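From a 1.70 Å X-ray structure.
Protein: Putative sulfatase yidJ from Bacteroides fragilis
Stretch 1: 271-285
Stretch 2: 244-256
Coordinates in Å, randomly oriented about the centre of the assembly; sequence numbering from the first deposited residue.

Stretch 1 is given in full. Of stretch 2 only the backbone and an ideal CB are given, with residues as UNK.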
ATOM      1  N   TYR A 271     -12.302   8.229   3.151  1.00 15.16           N
ATOM      2  CA  TYR A 271     -11.790   6.871   3.257  1.00  9.59           C
ATOM      3  C   TYR A 271     -12.865   5.883   2.799  1.00 11.48           C
ATOM      4  O   TYR A 271     -12.581   4.937   2.061  1.00 13.07           O
ATOM      5  CB  TYR A 271     -11.382   6.561   4.700  1.00  8.41           C
ATOM      6  CG  TYR A 271     -10.742   5.194   4.862  1.00 11.30           C
ATOM      7  CD1 TYR A 271      -9.504   4.906   4.282  1.00 15.83           C
ATOM      8  CD2 TYR A 271     -11.389   4.179   5.568  1.00 15.63           C
ATOM      9  CE1 TYR A 271      -8.928   3.641   4.401  1.00 12.82           C
ATOM     10  CE2 TYR A 271     -10.824   2.913   5.693  1.00 18.75           C
ATOM     11  CZ  TYR A 271      -9.595   2.648   5.108  1.00 14.55           C
ATOM     12  OH  TYR A 271      -9.040   1.393   5.227  1.00 13.33           O
ATOM     13  N   PHE A 272     -14.103   6.102   3.237  1.00  8.36           N
ATOM     14  CA  PHE A 272     -15.191   5.214   2.849  1.00 11.04           C
ATOM     15  C   PHE A 272     -15.400   5.270   1.343  1.00  9.84           C
ATOM     16  O   PHE A 272     -15.422   4.242   0.664  1.00 10.94           O
ATOM     17  CB  PHE A 272     -16.496   5.612   3.545  1.00  7.79           C
ATOM     18  CG  PHE A 272     -17.669   4.767   3.143  1.00  9.70           C
ATOM     19  CD1 PHE A 272     -17.892   3.531   3.744  1.00 12.43           C
ATOM     20  CD2 PHE A 272     -18.530   5.186   2.132  1.00 14.87           C
ATOM     21  CE1 PHE A 272     -18.953   2.721   3.339  1.00 10.55           C
ATOM     22  CE2 PHE A 272     -19.592   4.385   1.719  1.00 13.16           C
ATOM     23  CZ  PHE A 272     -19.805   3.152   2.325  1.00 11.10           C
ATOM     24  N   ARG A 273     -15.546   6.487   0.827  1.00  8.42           N
ATOM     25  CA  ARG A 273     -15.775   6.717  -0.593  1.00 11.37           C
ATOM     26  C   ARG A 273     -14.650   6.230  -1.512  1.00  9.45           C
ATOM     27  O   ARG A 273     -14.904   5.787  -2.630  1.00 12.95           O
ATOM     28  CB  ARG A 273     -16.020   8.210  -0.827  1.00 10.67           C
ATOM     29  CG  ARG A 273     -17.271   8.750  -0.143  1.00 11.54           C
ATOM     30  CD  ARG A 273     -17.366  10.264  -0.284  1.00 18.08           C
ATOM     31  NE  ARG A 273     -18.647  10.800   0.172  1.00 20.71           N
ATOM     32  CZ  ARG A 273     -19.039  10.862   1.442  1.00 15.71           C
ATOM     33  NH1 ARG A 273     -18.250  10.419   2.412  1.00  8.73           N
ATOM     34  NH2 ARG A 273     -20.224  11.373   1.743  1.00 13.33           N
ATOM     35  N   ASN A 274     -13.413   6.312  -1.036  1.00  9.17           N
ATOM     36  CA  ASN A 274     -12.248   5.910  -1.819  1.00 11.15           C
ATOM     37  C   ASN A 274     -12.008   4.400  -1.861  1.00 12.78           C
ATOM     38  O   ASN A 274     -11.238   3.924  -2.691  1.00 13.04           O
ATOM     39  CB  ASN A 274     -10.996   6.595  -1.257  1.00 14.79           C
ATOM     40  CG  ASN A 274      -9.808   6.510  -2.195  1.00 20.59           C
ATOM     41  OD1 ASN A 274      -8.662   6.425  -1.752  1.00 23.68           O
ATOM     42  ND2 ASN A 274     -10.072   6.551  -3.496  1.00 31.15           N
ATOM     43  N   ASN A 275     -12.664   3.650  -0.978  1.00  6.91           N
ATOM     44  CA  ASN A 275     -12.454   2.205  -0.918  1.00  9.87           C
ATOM     45  C   ASN A 275     -13.663   1.295  -1.131  1.00 10.28           C
ATOM     46  O   ASN A 275     -13.497   0.086  -1.302  1.00  8.00           O
ATOM     47  CB  ASN A 275     -11.809   1.842   0.423  1.00 12.65           C
ATOM     48  CG  ASN A 275     -10.398   2.375   0.552  1.00 10.07           C
ATOM     49  OD1 ASN A 275      -9.464   1.840  -0.050  1.00 12.23           O
ATOM     50  ND2 ASN A 275     -10.234   3.439   1.329  1.00 12.49           N
ATOM     51  N   ILE A 276     -14.869   1.853  -1.129  1.00  9.83           N
ATOM     52  CA  ILE A 276     -16.057   1.023  -1.294  1.00 11.51           C
ATOM     53  C   ILE A 276     -16.115   0.257  -2.619  1.00  7.64           C
ATOM     54  O   ILE A 276     -16.562  -0.894  -2.648  1.00  7.18           O
ATOM     55  CB  ILE A 276     -17.359   1.856  -1.096  1.00 12.84           C
ATOM     56  CG1 ILE A 276     -18.569   0.919  -0.995  1.00 13.56           C
ATOM     57  CG2 ILE A 276     -17.536   2.847  -2.233  1.00 12.96           C
ATOM     58  CD1 ILE A 276     -18.531  -0.017   0.202  1.00 16.93           C
ATOM     59  N   ARG A 277     -15.654   0.870  -3.708  1.00  6.91           N
ATOM     60  CA  ARG A 277     -15.668   0.196  -5.008  1.00  8.18           C
ATOM     61  C   ARG A 277     -14.818  -1.067  -5.014  1.00  4.92           C
ATOM     62  O   ARG A 277     -15.260  -2.120  -5.484  1.00  6.93           O
ATOM     63  CB  ARG A 277     -15.163   1.125  -6.119  1.00 11.51           C
ATOM     64  CG  ARG A 277     -16.183   2.133  -6.607  1.00 18.34           C
ATOM     65  CD  ARG A 277     -15.706   2.846  -7.871  1.00 12.43           C
ATOM     66  NE  ARG A 277     -16.675   3.843  -8.316  1.00 28.60           N
ATOM     67  CZ  ARG A 277     -16.533   4.598  -9.400  1.00 42.26           C
ATOM     68  NH1 ARG A 277     -15.455   4.474 -10.162  1.00 48.55           N
ATOM     69  NH2 ARG A 277     -17.471   5.481  -9.718  1.00 41.20           N
ATOM     70  N   ASN A 278     -13.595  -0.961  -4.504  1.00  7.31           N
ATOM     71  CA  ASN A 278     -12.705  -2.112  -4.478  1.00  6.68           C
ATOM     72  C   ASN A 278     -13.162  -3.147  -3.461  1.00  5.68           C
ATOM     73  O   ASN A 278     -12.902  -4.336  -3.628  1.00  6.76           O
ATOM     74  CB  ASN A 278     -11.264  -1.667  -4.216  1.00  5.84           C
ATOM     75  CG  ASN A 278     -10.593  -1.119  -5.468  1.00 10.70           C
ATOM     76  OD1 ASN A 278      -9.610  -0.381  -5.393  1.00 14.42           O
ATOM     77  ND2 ASN A 278     -11.121  -1.492  -6.628  1.00  8.74           N
ATOM     78  N   TYR A 279     -13.852  -2.699  -2.414  1.00  5.93           N
ATOM     79  CA  TYR A 279     -14.369  -3.630  -1.412  1.00  7.29           C
ATOM     80  C   TYR A 279     -15.411  -4.509  -2.110  1.00  6.08           C
ATOM     81  O   TYR A 279     -15.401  -5.738  -1.974  1.00  6.62           O
ATOM     82  CB  TYR A 279     -15.023  -2.875  -0.251  1.00 11.33           C
ATOM     83  CG  TYR A 279     -15.500  -3.767   0.878  1.00  3.37           C
ATOM     84  CD1 TYR A 279     -14.594  -4.505   1.648  1.00  4.79           C
ATOM     85  CD2 TYR A 279     -16.856  -3.867   1.184  1.00  5.81           C
ATOM     86  CE1 TYR A 279     -15.034  -5.319   2.701  1.00  4.83           C
ATOM     87  CE2 TYR A 279     -17.306  -4.677   2.230  1.00  4.90           C
ATOM     88  CZ  TYR A 279     -16.390  -5.397   2.984  1.00  5.80           C
ATOM     89  OH  TYR A 279     -16.838  -6.183   4.023  1.00  4.52           O
ATOM     90  N   TYR A 280     -16.302  -3.882  -2.875  1.00  5.65           N
ATOM     91  CA  TYR A 280     -17.319  -4.647  -3.593  1.00  8.27           C
ATOM     92  C   TYR A 280     -16.674  -5.547  -4.649  1.00  5.61           C
ATOM     93  O   TYR A 280     -17.135  -6.665  -4.871  1.00  8.26           O
ATOM     94  CB  TYR A 280     -18.347  -3.720  -4.262  1.00  5.58           C
ATOM     95  CG  TYR A 280     -19.325  -3.038  -3.319  1.00  5.06           C
ATOM     96  CD1 TYR A 280     -19.545  -3.515  -2.025  1.00  6.85           C
ATOM     97  CD2 TYR A 280     -20.066  -1.932  -3.747  1.00  2.74           C
ATOM     98  CE1 TYR A 280     -20.482  -2.905  -1.182  1.00  9.22           C
ATOM     99  CE2 TYR A 280     -21.000  -1.321  -2.919  1.00  9.64           C
ATOM    100  CZ  TYR A 280     -21.203  -1.812  -1.641  1.00  9.28           C
ATOM    101  OH  TYR A 280     -22.131  -1.208  -0.832  1.00 12.10           O
ATOM    102  N   ALA A 281     -15.609  -5.064  -5.292  1.00  5.85           N
ATOM    103  CA  ALA A 281     -14.914  -5.851  -6.311  1.00  6.67           C
ATOM    104  C   ALA A 281     -14.388  -7.140  -5.684  1.00  5.12           C
ATOM    105  O   ALA A 281     -14.527  -8.222  -6.258  1.00  5.25           O
ATOM    106  CB  ALA A 281     -13.750  -5.045  -6.920  1.00  3.03           C
ATOM    107  N   CYS A 282     -13.797  -7.015  -4.498  1.00  5.21           N
ATOM    108  CA  CYS A 282     -13.266  -8.172  -3.783  1.00  6.21           C
ATOM    109  C   CYS A 282     -14.376  -9.157  -3.475  1.00  4.26           C
ATOM    110  O   CYS A 282     -14.213 -10.361  -3.660  1.00  5.59           O
ATOM    111  CB  CYS A 282     -12.601  -7.742  -2.472  1.00  7.09           C
ATOM    112  SG  CYS A 282     -10.958  -6.987  -2.653  1.00  7.88           S
ATOM    113  N   ILE A 283     -15.503  -8.640  -2.995  1.00  4.75           N
ATOM    114  CA  ILE A 283     -16.637  -9.482  -2.659  1.00  5.72           C
ATOM    115  C   ILE A 283     -17.158 -10.233  -3.877  1.00  3.71           C
ATOM    116  O   ILE A 283     -17.416 -11.432  -3.806  1.00  8.05           O
ATOM    117  CB  ILE A 283     -17.761  -8.652  -2.021  1.00  5.16           C
ATOM    118  CG1 ILE A 283     -17.350  -8.268  -0.598  1.00  3.11           C
ATOM    119  CG2 ILE A 283     -19.067  -9.436  -2.029  1.00  8.48           C
ATOM    120  CD1 ILE A 283     -18.364  -7.414   0.153  1.00  6.92           C
ATOM    121  N   THR A 284     -17.303  -9.534  -4.997  1.00  6.06           N
ATOM    122  CA  THR A 284     -17.784 -10.184  -6.204  1.00  3.85           C
ATOM    123  C   THR A 284     -16.795 -11.258  -6.655  1.00  2.96           C
ATOM    124  O   THR A 284     -17.197 -12.323  -7.121  1.00  5.26           O
ATOM    125  CB  THR A 284     -18.022  -9.148  -7.318  1.00  4.16           C
ATOM    126  OG1 THR A 284     -19.103  -8.293  -6.927  1.00  7.97           O
ATOM    127  CG2 THR A 284     -18.388  -9.836  -8.629  1.00  4.79           C
ATOM    128  N   GLY A 285     -15.502 -10.986  -6.487  1.00  7.09           N
ATOM    129  CA  GLY A 285     -14.488 -11.959  -6.856  1.00  5.58           C
ATOM    130  C   GLY A 285     -14.568 -13.167  -5.936  1.00  6.37           C
ATOM    131  O   GLY A 285     -14.467 -14.312  -6.375  1.00  6.45           O
ATOM    132  N   UNK A 244     -13.843  -3.646 -12.854  1.00 11.93           N
ATOM    133  CA  UNK A 244     -14.602  -3.130 -13.996  1.00 16.44           C
ATOM    134  C   UNK A 244     -16.103  -3.127 -13.738  1.00 14.66           C
ATOM    135  O   UNK A 244     -16.827  -2.277 -14.249  1.00 17.14           O
ATOM    136  CB  UNK A 244     -14.298  -3.959 -15.246  1.00 16.44           C
ATOM    137  N   UNK A 245     -16.566  -4.091 -12.952  1.00 12.47           N
ATOM    138  CA  UNK A 245     -17.983  -4.208 -12.638  1.00 15.28           C
ATOM    139  C   UNK A 245     -18.525  -2.996 -11.883  1.00 15.79           C
ATOM    140  O   UNK A 245     -19.706  -2.668 -11.998  1.00 16.79           O
ATOM    141  CB  UNK A 245     -18.226  -5.476 -11.816  1.00 15.28           C
ATOM    142  N   UNK A 246     -17.661  -2.324 -11.127  1.00 12.19           N
ATOM    143  CA  UNK A 246     -18.077  -1.166 -10.340  1.00 10.67           C
ATOM    144  C   UNK A 246     -17.518   0.172 -10.828  1.00 14.56           C
ATOM    145  O   UNK A 246     -17.558   1.167 -10.101  1.00 13.15           O
ATOM    146  CB  UNK A 246     -17.660  -1.376  -8.883  1.00 10.67           C
ATOM    147  N   UNK A 247     -17.013   0.194 -12.056  1.00 13.31           N
ATOM    148  CA  UNK A 247     -16.444   1.410 -12.624  1.00 20.20           C
ATOM    149  C   UNK A 247     -17.455   2.551 -12.710  1.00 23.26           C
ATOM    150  O   UNK A 247     -17.076   3.721 -12.677  1.00 28.95           O
ATOM    151  CB  UNK A 247     -15.882   1.116 -14.016  1.00 20.20           C
ATOM    152  N   UNK A 248     -18.739   2.212 -12.819  1.00 20.95           N
ATOM    153  CA  UNK A 248     -19.785   3.229 -12.919  1.00 21.36           C
ATOM    154  C   UNK A 248     -20.621   3.355 -11.648  1.00 22.34           C
ATOM    155  O   UNK A 248     -21.645   4.038 -11.641  1.00 21.72           O
ATOM    156  CB  UNK A 248     -20.703   2.910 -14.101  1.00 21.36           C
ATOM    157  N   UNK A 249     -20.185   2.693 -10.580  1.00 17.21           N
ATOM    158  CA  UNK A 249     -20.902   2.739  -9.309  1.00 16.52           C
ATOM    159  C   UNK A 249     -21.008   4.173  -8.789  1.00 16.40           C
ATOM    160  O   UNK A 249     -20.022   4.908  -8.774  1.00 18.29           O
ATOM    161  CB  UNK A 249     -20.205   1.853  -8.274  1.00 16.52           C
ATOM    162  N   UNK A 250     -22.208   4.565  -8.370  1.00 19.96           N
ATOM    163  CA  UNK A 250     -22.438   5.907  -7.835  1.00 19.63           C
ATOM    164  C   UNK A 250     -22.163   5.849  -6.334  1.00 19.95           C
ATOM    165  O   UNK A 250     -23.058   5.555  -5.542  1.00 14.19           O
ATOM    166  CB  UNK A 250     -23.858   6.396  -8.125  1.00 19.63           C
ATOM    167  N   UNK A 251     -20.922   6.128  -5.951  1.00 16.97           N
ATOM    168  CA  UNK A 251     -20.527   6.079  -4.548  1.00 19.03           C
ATOM    169  C   UNK A 251     -21.289   7.050  -3.645  1.00 17.63           C
ATOM    170  O   UNK A 251     -21.705   6.689  -2.542  1.00 17.82           O
ATOM    171  CB  UNK A 251     -19.028   6.365  -4.438  1.00 19.03           C
ATOM    172  N   UNK A 252     -21.488   8.278  -4.108  1.00 19.98           N
ATOM    173  CA  UNK A 252     -22.196   9.263  -3.299  1.00 21.30           C
ATOM    174  C   UNK A 252     -23.608   8.780  -2.959  1.00 19.76           C
ATOM    175  O   UNK A 252     -24.109   9.011  -1.858  1.00 21.91           O
ATOM    176  CB  UNK A 252     -22.257  10.605  -4.031  1.00 21.30           C
ATOM    177  N   UNK A 253     -24.238   8.089  -3.901  1.00 18.15           N
ATOM    178  CA  UNK A 253     -25.585   7.571  -3.692  1.00 18.17           C
ATOM    179  C   UNK A 253     -25.612   6.559  -2.546  1.00 18.40           C
ATOM    180  O   UNK A 253     -26.615   6.424  -1.846  1.00 16.28           O
ATOM    181  CB  UNK A 253     -26.112   6.929  -4.977  1.00 18.17           C
ATOM    182  N   UNK A 254     -24.501   5.854  -2.361  1.00 17.81           N
ATOM    183  CA  UNK A 254     -24.391   4.849  -1.308  1.00 13.80           C
ATOM    184  C   UNK A 254     -24.475   5.453   0.088  1.00 16.76           C
ATOM    185  O   UNK A 254     -24.921   4.795   1.028  1.00 17.93           O
ATOM    186  CB  UNK A 254     -23.076   4.081  -1.456  1.00 13.80           C
ATOM    187  N   UNK A 255     -24.049   6.705   0.219  1.00 14.61           N
ATOM    188  CA  UNK A 255     -24.043   7.388   1.507  1.00 16.93           C
ATOM    189  C   UNK A 255     -25.393   7.992   1.883  1.00 15.82           C
ATOM    190  O   UNK A 255     -25.555   8.542   2.973  1.00 15.98           O
ATOM    191  CB  UNK A 255     -22.981   8.490   1.496  1.00 16.93           C
ATOM    192  N   UNK A 256     -26.361   7.877   0.979  1.00 19.20           N
ATOM    193  CA  UNK A 256     -27.700   8.413   1.199  1.00 19.24           C
ATOM    194  C   UNK A 256     -28.403   7.768   2.394  1.00 21.40           C
ATOM    195  O   UNK A 256     -28.578   6.550   2.443  1.00 20.34           O
ATOM    196  CB  UNK A 256     -28.547   8.222  -0.061  1.00 19.24           C
TER

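Position 244 opens a type I turn with its CA-to-CB bond pointing away and no atom of the helix near its ideal CB. Almost any soluble residue would suit, and the deposited one is Glu244.

At 245 the bond points toward the helix, but the ideal CB is still 5.4 Å from Thr284 CG2. A side chain must extend to touch that methyl, so Leu, Ile or Met would do. It is Ile245, whose CD1 reaches 3.8 Å from Thr284 CG2.

Position 246 faces the helix squarely: its ideal CB lies 4.2 Å from Arg277 O and 5.2 Å from Tyr280 CB. Beyond it the helix offers the flank of Tyr280, the small Ala281 and, further along, the hydroxyl of Thr284. A flat, long side chain fits best, and a polar tip would be rewarded; Phe, Tyr or His are reasonable, and Tyr carries its polar tip farthest. In Tyr246 the ring face receives Tyr280 CB, 3.6 Å from the ring centroid, a CH-pi contact, and Tyr246 OH donates a 2.6 Å hydrogen bond to Thr284 OG1.

Positions 247 and 248 point away within a second type I turn, so polar residues suit both. They are Lys247 and Asp248. Lys247 O approaches Arg277 NH1 at 3.1 Å, but the angle is too poor for a hydrogen bond.

At 249 the chain extends (phi/psi -59/133) and the bond turns toward the helix, the ideal CB 4.1 Å from Arg277 NE. The aliphatic part of Arg277 and the edge of Tyr280 favour an apolar residue of medium length, such as Leu, Ile or Met. Leu249 places CD2 3.7 Å from Tyr280 CD2, at the ring edge, while its backbone O accepts a 2.8 Å hydrogen bond from Arg277 NH2.

Position 250 points away just before a helical turn, where Asp, Asn, Ser or Thr could cap. Asp250 does so, its OD1 accepting from the backbone N of position 253 at 2.9 Å.

The bond at 251 points toward the helix, with Ile276 CG2 4.4 Å and Arg273 O 4.5 Å from the ideal CB. This close approach suits a compact apolar residue, Val, Ala or Ile. In Val251, CG1 packs 3.7 Å from both Ile276 CG2 and Arg273 CA.

Position 252 points away, yet the guanidinium of Arg273 invites a flexible acid. Glu252 curls back: its OE1 takes Arg273 NE and its OE2 takes Arg273 NH2, each at 3.1 Å, in a salt bridge.

Position 253 is out of reach and tolerant; it is Ala253.

At 254 the ideal CB is 4.7 Å from Phe272 CE2, and Ile276 lies deeper. Leu or Met would fill this gap. Leu254 CD1 meets Ile276 CG1 at 3.8 Å.

Position 255 faces Phe272 and the guanidinium of Arg273, its ideal CB 4.0 Å from Arg273 NH2; Ala, Ser or Cys fits. Cys255 SG lies over one face of that guanidinium, 3.7 Å from Arg273 NH2.

Position 256 is out of reach, and Lys256 is one of many possible polar choices.

Stretch 2 244-256: EIYKDLDVEALCK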
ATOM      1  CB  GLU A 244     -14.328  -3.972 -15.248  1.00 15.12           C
ATOM      2  CG  GLU A 244     -13.561  -3.251 -16.343  1.00 34.46           C
ATOM      3  CD  GLU A 244     -12.080  -3.580 -16.337  1.00 46.39           C
ATOM      4  OE1 GLU A 244     -11.734  -4.760 -16.559  1.00 35.44           O
ATOM      5  OE2 GLU A 244     -11.264  -2.659 -16.115  1.00 54.79           O
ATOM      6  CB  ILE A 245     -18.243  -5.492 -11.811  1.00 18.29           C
ATOM      7  CG1 ILE A 245     -17.909  -6.724 -12.660  1.00 14.61           C
ATOM      8  CG2 ILE A 245     -19.698  -5.546 -11.345  1.00 16.75           C
ATOM      9  CD1 ILE A 245     -17.941  -8.027 -11.891  1.00 12.71           C
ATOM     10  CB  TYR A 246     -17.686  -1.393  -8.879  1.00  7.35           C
ATOM     11  CG  TYR A 246     -18.360  -2.611  -8.290  1.00  8.16           C
ATOM     12  CD1 TYR A 246     -19.685  -2.554  -7.860  1.00 12.79           C
ATOM     13  CD2 TYR A 246     -17.696  -3.837  -8.223  1.00  8.09           C
ATOM     14  CE1 TYR A 246     -20.338  -3.686  -7.381  1.00  9.74           C
ATOM     15  CE2 TYR A 246     -18.340  -4.983  -7.746  1.00  8.41           C
ATOM     16  CZ  TYR A 246     -19.661  -4.895  -7.329  1.00  8.96           C
ATOM     17  OH  TYR A 246     -20.313  -6.013  -6.874  1.00 12.05           O
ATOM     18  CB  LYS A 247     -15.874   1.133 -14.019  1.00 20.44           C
ATOM     19  CG  LYS A 247     -16.913   0.737 -15.057  1.00 27.08           C
ATOM     20  CD  LYS A 247     -16.286   0.587 -16.435  1.00 30.55           C
ATOM     21  CE  LYS A 247     -17.324   0.200 -17.477  1.00 46.25           C
ATOM     22  NZ  LYS A 247     -16.735   0.091 -18.842  1.00 46.89           N
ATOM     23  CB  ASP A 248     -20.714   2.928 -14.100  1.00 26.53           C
ATOM     24  CG  ASP A 248     -19.971   2.841 -15.422  1.00 32.24           C
ATOM     25  OD1 ASP A 248     -19.206   3.775 -15.740  1.00 37.34           O
ATOM     26  OD2 ASP A 248     -20.161   1.840 -16.145  1.00 36.09           O
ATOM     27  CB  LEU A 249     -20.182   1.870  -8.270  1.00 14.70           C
ATOM     28  CG  LEU A 249     -20.801   1.800  -6.871  1.00 15.39           C
ATOM     29  CD1 LEU A 249     -22.145   1.098  -6.940  1.00 20.24           C
ATOM     30  CD2 LEU A 249     -19.863   1.056  -5.932  1.00 21.03           C
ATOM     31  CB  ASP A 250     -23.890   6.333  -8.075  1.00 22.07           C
ATOM     32  CG  ASP A 250     -24.130   7.803  -7.771  1.00 29.26           C
ATOM     33  OD1 ASP A 250     -23.692   8.281  -6.706  1.00 28.29           O
ATOM     34  OD2 ASP A 250     -24.771   8.482  -8.600  1.00 34.51           O
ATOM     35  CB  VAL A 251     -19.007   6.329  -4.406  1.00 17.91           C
ATOM     36  CG1 VAL A 251     -18.600   6.279  -2.951  1.00 16.07           C
ATOM     37  CG2 VAL A 251     -18.240   5.281  -5.200  1.00 16.31           C
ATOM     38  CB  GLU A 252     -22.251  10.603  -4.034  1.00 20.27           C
ATOM     39  CG  GLU A 252     -22.495  11.792  -3.120  1.00 17.89           C
ATOM     40  CD  GLU A 252     -21.490  11.876  -1.979  1.00 24.61           C
ATOM     41  OE1 GLU A 252     -20.270  11.818  -2.241  1.00 19.53           O
ATOM     42  OE2 GLU A 252     -21.923  12.009  -0.816  1.00 23.49           O
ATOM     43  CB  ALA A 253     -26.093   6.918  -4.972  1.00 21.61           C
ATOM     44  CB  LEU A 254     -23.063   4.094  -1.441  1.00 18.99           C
ATOM     45  CG  LEU A 254     -22.830   3.275  -2.713  1.00 13.69           C
ATOM     46  CD1 LEU A 254     -21.402   2.761  -2.735  1.00 14.08           C
ATOM     47  CD2 LEU A 254     -23.818   2.123  -2.764  1.00 18.93           C
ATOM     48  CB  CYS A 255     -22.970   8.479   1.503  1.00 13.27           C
ATOM     49  SG  CYS A 255     -21.317   7.888   1.055  1.00 21.75           S
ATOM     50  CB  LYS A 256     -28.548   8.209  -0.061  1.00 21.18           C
ATOM     51  CG  LYS A 256     -29.920   8.851   0.004  1.00 28.69           C
ATOM     52  CD  LYS A 256     -29.804  10.364   0.007  1.00 34.06           C
ATOM     53  CE  LYS A 256     -31.168  11.026   0.069  1.00 40.58           C
ATOM     54  NZ  LYS A 256     -31.049  12.504  -0.037  1.00 44.90           N
TER
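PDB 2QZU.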